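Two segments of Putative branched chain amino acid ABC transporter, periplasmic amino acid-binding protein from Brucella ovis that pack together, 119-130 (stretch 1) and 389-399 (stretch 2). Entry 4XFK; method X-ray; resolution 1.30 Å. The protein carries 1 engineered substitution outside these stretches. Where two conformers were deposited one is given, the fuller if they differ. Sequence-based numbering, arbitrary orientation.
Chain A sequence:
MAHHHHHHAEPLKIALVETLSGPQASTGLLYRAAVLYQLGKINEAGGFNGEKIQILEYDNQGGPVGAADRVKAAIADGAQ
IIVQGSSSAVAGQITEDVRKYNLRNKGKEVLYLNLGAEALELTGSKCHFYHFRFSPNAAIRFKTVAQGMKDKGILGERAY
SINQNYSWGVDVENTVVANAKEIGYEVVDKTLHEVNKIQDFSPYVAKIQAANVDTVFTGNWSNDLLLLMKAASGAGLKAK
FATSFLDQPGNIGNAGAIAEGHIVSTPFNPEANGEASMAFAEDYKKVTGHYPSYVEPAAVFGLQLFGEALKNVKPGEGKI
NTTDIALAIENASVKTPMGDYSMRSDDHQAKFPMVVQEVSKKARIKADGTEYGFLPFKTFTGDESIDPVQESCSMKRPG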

# COMPACT_ATOMS: atom_id res chain seq x y z
N ALA A 119 -0.78 6.34 -5.30
CA ALA A 119 -1.30 7.47 -6.08
C ALA A 119 -2.17 7.01 -7.26
O ALA A 119 -1.88 6.01 -7.91
CB ALA A 119 -0.17 8.34 -6.58
N LEU A 120 -3.23 7.76 -7.53
CA LEU A 120 -4.19 7.37 -8.56
C LEU A 120 -3.59 7.14 -9.95
O LEU A 120 -3.98 6.21 -10.64
CB LEU A 120 -5.30 8.42 -8.67
CG LEU A 120 -6.17 8.53 -7.42
CD1 LEU A 120 -7.12 9.70 -7.55
CD2 LEU A 120 -6.92 7.24 -7.19
N GLU A 121 -2.65 7.99 -10.35
CA GLU A 121 -2.15 7.98 -11.72
C GLU A 121 -1.57 6.64 -12.16
O GLU A 121 -1.58 6.32 -13.36
CB GLU A 121 -1.11 9.09 -11.93
CG GLU A 121 0.18 8.91 -11.14
CD GLU A 121 1.23 9.95 -11.46
OE1 GLU A 121 0.96 10.83 -12.31
OE2 GLU A 121 2.34 9.89 -10.89
N LEU A 122 -1.07 5.85 -11.21
CA LEU A 122 -0.40 4.60 -11.56
C LEU A 122 -1.34 3.59 -12.25
O LEU A 122 -0.89 2.75 -13.02
CB LEU A 122 0.31 4.01 -10.35
CG LEU A 122 1.35 4.99 -9.78
CD1 LEU A 122 1.80 4.56 -8.41
CD2 LEU A 122 2.55 5.11 -10.72
N THR A 123 -2.65 3.71 -12.00
CA THR A 123 -3.63 2.91 -12.73
C THR A 123 -4.58 3.81 -13.52
O THR A 123 -5.64 3.36 -13.97
CB THR A 123 -4.44 2.00 -11.79
OG1 THR A 123 -5.01 2.77 -10.73
CG2 THR A 123 -3.56 0.90 -11.21
N GLY A 124 -4.19 5.07 -13.69
CA GLY A 124 -4.96 6.03 -14.46
C GLY A 124 -4.14 6.52 -15.63
O GLY A 124 -3.86 5.76 -16.55
N SER A 125 -3.74 7.79 -15.59
CA SER A 125 -3.02 8.40 -16.71
C SER A 125 -1.68 7.73 -17.04
O SER A 125 -1.20 7.82 -18.17
CB SER A 125 -2.81 9.89 -16.47
OG SER A 125 -1.94 10.11 -15.37
N LYS A 126 -1.08 7.05 -16.06
CA LYS A 126 0.19 6.36 -16.27
C LYS A 126 0.05 4.84 -16.36
O LYS A 126 1.04 4.12 -16.35
CB LYS A 126 1.20 6.71 -15.18
CG LYS A 126 1.79 8.10 -15.30
CD LYS A 126 2.97 8.28 -14.35
CE LYS A 126 3.68 9.60 -14.59
NZ LYS A 126 2.75 10.74 -14.46
N CYS A 127 -1.18 4.35 -16.45
CA CYS A 127 -1.46 2.93 -16.60
C CYS A 127 -0.77 2.36 -17.83
O CYS A 127 -0.82 2.97 -18.90
CB CYS A 127 -2.98 2.75 -16.72
SG CYS A 127 -3.55 1.11 -17.18
N HIS A 128 -0.14 1.19 -17.70
CA HIS A 128 0.36 0.47 -18.87
C HIS A 128 0.41 -1.02 -18.55
O HIS A 128 0.27 -1.43 -17.38
CB HIS A 128 1.72 0.99 -19.36
CG HIS A 128 2.82 0.86 -18.36
ND1 HIS A 128 3.72 -0.19 -18.37
CD2 HIS A 128 3.17 1.65 -17.32
CE1 HIS A 128 4.58 -0.03 -17.37
NE2 HIS A 128 4.27 1.08 -16.72
N PHE A 129 0.59 -1.82 -19.58
CA PHE A 129 0.40 -3.26 -19.47
C PHE A 129 1.40 -3.93 -18.52
O PHE A 129 1.07 -4.92 -17.89
CB PHE A 129 0.47 -3.90 -20.86
CG PHE A 129 0.24 -5.38 -20.85
CD1 PHE A 129 -1.04 -5.91 -20.75
CD2 PHE A 129 1.30 -6.26 -20.96
CE1 PHE A 129 -1.25 -7.28 -20.75
CE2 PHE A 129 1.10 -7.63 -20.96
CZ PHE A 129 -0.17 -8.14 -20.85
N TYR A 130 2.60 -3.38 -18.41
CA TYR A 130 3.65 -4.04 -17.63
C TYR A 130 3.78 -3.50 -16.20
O TYR A 130 4.71 -3.86 -15.49
CB TYR A 130 4.98 -4.04 -18.39
CG TYR A 130 4.93 -4.92 -19.62
CD1 TYR A 130 5.15 -6.29 -19.53
CD2 TYR A 130 4.62 -4.39 -20.87
CE1 TYR A 130 5.08 -7.11 -20.66
CE2 TYR A 130 4.55 -5.20 -22.00
CZ TYR A 130 4.78 -6.55 -21.89
OH TYR A 130 4.71 -7.35 -23.01
N VAL A 389 -12.87 2.01 -12.83
CA VAL A 389 -11.79 2.26 -13.77
C VAL A 389 -11.77 3.75 -14.07
O VAL A 389 -12.80 4.36 -14.38
CB VAL A 389 -11.97 1.44 -15.05
CG1 VAL A 389 -10.91 1.81 -16.07
CG2 VAL A 389 -11.89 -0.05 -14.73
N GLN A 390 -10.60 4.36 -13.94
CA GLN A 390 -10.48 5.80 -14.09
C GLN A 390 -10.70 6.23 -15.53
O GLN A 390 -10.32 5.52 -16.46
CB GLN A 390 -9.11 6.28 -13.61
CG GLN A 390 -8.88 6.11 -12.12
CD GLN A 390 -7.48 6.50 -11.73
OE1 GLN A 390 -7.08 7.66 -11.88
NE2 GLN A 390 -6.71 5.54 -11.25
N GLU A 391 -11.31 7.39 -15.69
CA GLU A 391 -11.58 7.94 -17.01
C GLU A 391 -10.30 8.06 -17.84
O GLU A 391 -10.31 7.90 -19.05
CB GLU A 391 -12.26 9.31 -16.88
CG GLU A 391 -13.51 9.29 -16.00
CD GLU A 391 -13.90 10.66 -15.46
OE1 GLU A 391 -13.22 11.65 -15.79
OE2 GLU A 391 -14.88 10.74 -14.69
N SER A 392 -9.19 8.33 -17.15
CA SER A 392 -7.90 8.55 -17.81
C SER A 392 -7.15 7.27 -18.15
O SER A 392 -6.06 7.32 -18.71
CB SER A 392 -7.01 9.41 -16.91
OG SER A 392 -6.76 8.75 -15.68
N CYS A 393 -7.72 6.12 -17.81
CA CYS A 393 -7.08 4.83 -18.07
C CYS A 393 -7.22 4.37 -19.51
O CYS A 393 -8.32 4.26 -20.05
CB CYS A 393 -7.64 3.75 -17.13
SG CYS A 393 -7.26 2.04 -17.63
N SER A 394 -6.07 4.08 -20.13
CA SER A 394 -6.02 3.40 -21.41
C SER A 394 -4.88 2.41 -21.32
O SER A 394 -3.80 2.74 -20.83
CB SER A 394 -5.73 4.40 -22.52
OG SER A 394 -4.42 4.93 -22.38
N MET A 395 -5.10 1.18 -21.75
CA MET A 395 -4.01 0.21 -21.73
C MET A 395 -3.89 -0.47 -23.08
O MET A 395 -4.89 -0.90 -23.66
CB MET A 395 -4.21 -0.84 -20.62
CG MET A 395 -3.02 -1.80 -20.42
SD MET A 395 -3.48 -3.15 -19.34
CE MET A 395 -3.54 -2.28 -17.79
N LYS A 396 -2.67 -0.56 -23.57
CA LYS A 396 -2.40 -1.30 -24.79
C LYS A 396 -2.29 -2.79 -24.50
O LYS A 396 -1.61 -3.21 -23.55
CB LYS A 396 -1.13 -0.77 -25.44
CG LYS A 396 -1.22 0.70 -25.82
CD LYS A 396 0.09 1.21 -26.41
CE LYS A 396 -0.00 2.71 -26.66
NZ LYS A 396 1.22 3.25 -27.33
N ARG A 397 -2.99 -3.60 -25.29
CA ARG A 397 -2.92 -5.05 -25.16
C ARG A 397 -1.70 -5.53 -25.95
O ARG A 397 -1.19 -4.82 -26.81
CB ARG A 397 -4.18 -5.71 -25.74
CG ARG A 397 -5.51 -5.31 -25.11
CD ARG A 397 -5.58 -5.66 -23.64
NE ARG A 397 -5.19 -7.04 -23.37
CZ ARG A 397 -4.92 -7.49 -22.15
NH1 ARG A 397 -5.00 -6.67 -21.11
NH2 ARG A 397 -4.56 -8.76 -21.97
N PRO A 398 -1.22 -6.74 -25.64
CA PRO A 398 -0.25 -7.36 -26.55
C PRO A 398 -0.93 -7.60 -27.90
O PRO A 398 -1.99 -8.23 -27.93
CB PRO A 398 0.05 -8.70 -25.88
CG PRO A 398 -0.27 -8.48 -24.43
CD PRO A 398 -1.43 -7.53 -24.41
N GLY A 399 -0.37 -7.08 -28.98
CA GLY A 399 0.85 -6.30 -28.96
C GLY A 399 1.24 -5.93 -30.38
O GLY A 399 2.27 -5.29 -30.61
OXT GLY A 399 0.55 -6.26 -31.35
O HOH W 1 -8.23 2.91 -13.21
O HOH W 2 -7.71 2.76 -10.42
O HOH W 3 -5.10 9.16 -13.11
O HOH W 4 0.12 -0.08 -22.24

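Phe-129 and Gln-390 cover the most surface in this contact, and Phe-129 covers more than any other residue. Its ring meets Met-395, Arg-397 and Pro-398, and Lys-396 O approaches obliquely. Pro-398 lies over one face, with Pro-398 CD 3.9 Å from the centroid of the Phe-129 ring in a CH-pi contact. Met-395 SD sits at the ring edge, 3.9 Å from Phe-129 CD1. Arg-397 NH1 is also near the ring plane, 3.8 Å from Phe-129 CE1. The edge of the ring therefore meets the face of the guanidinium, and the two groups do not stack. Water 4 accepts from both Phe-129 N and Lys-396 N, linking the backbones.

Gln-390 anchors the other end. Its CA-to-CB bond points toward stretch 1. Gln-390 NE2 donates to Leu-120 O at 2.9 Å, and the angle of 175° is almost straight. Water 3 donates to Gln-390 OE1 and accepts from Ser-125 N. Gly-124 leaves room here: an ideal CB on Gly-124 would lie 2.4 Å from Gln-390 OE1, a clash.

Between these ends the side chains of Cys-127, Cys-393 and Met-395 make apolar contacts. Cys-127 and Met-395 are the next largest in covered surface. Cys-127 SG lies 3.4 Å from Met-395 CE and 3.9 Å from Cys-393 SG. The sulfur-sulfur distance is too long for a disulfide in the conformer given.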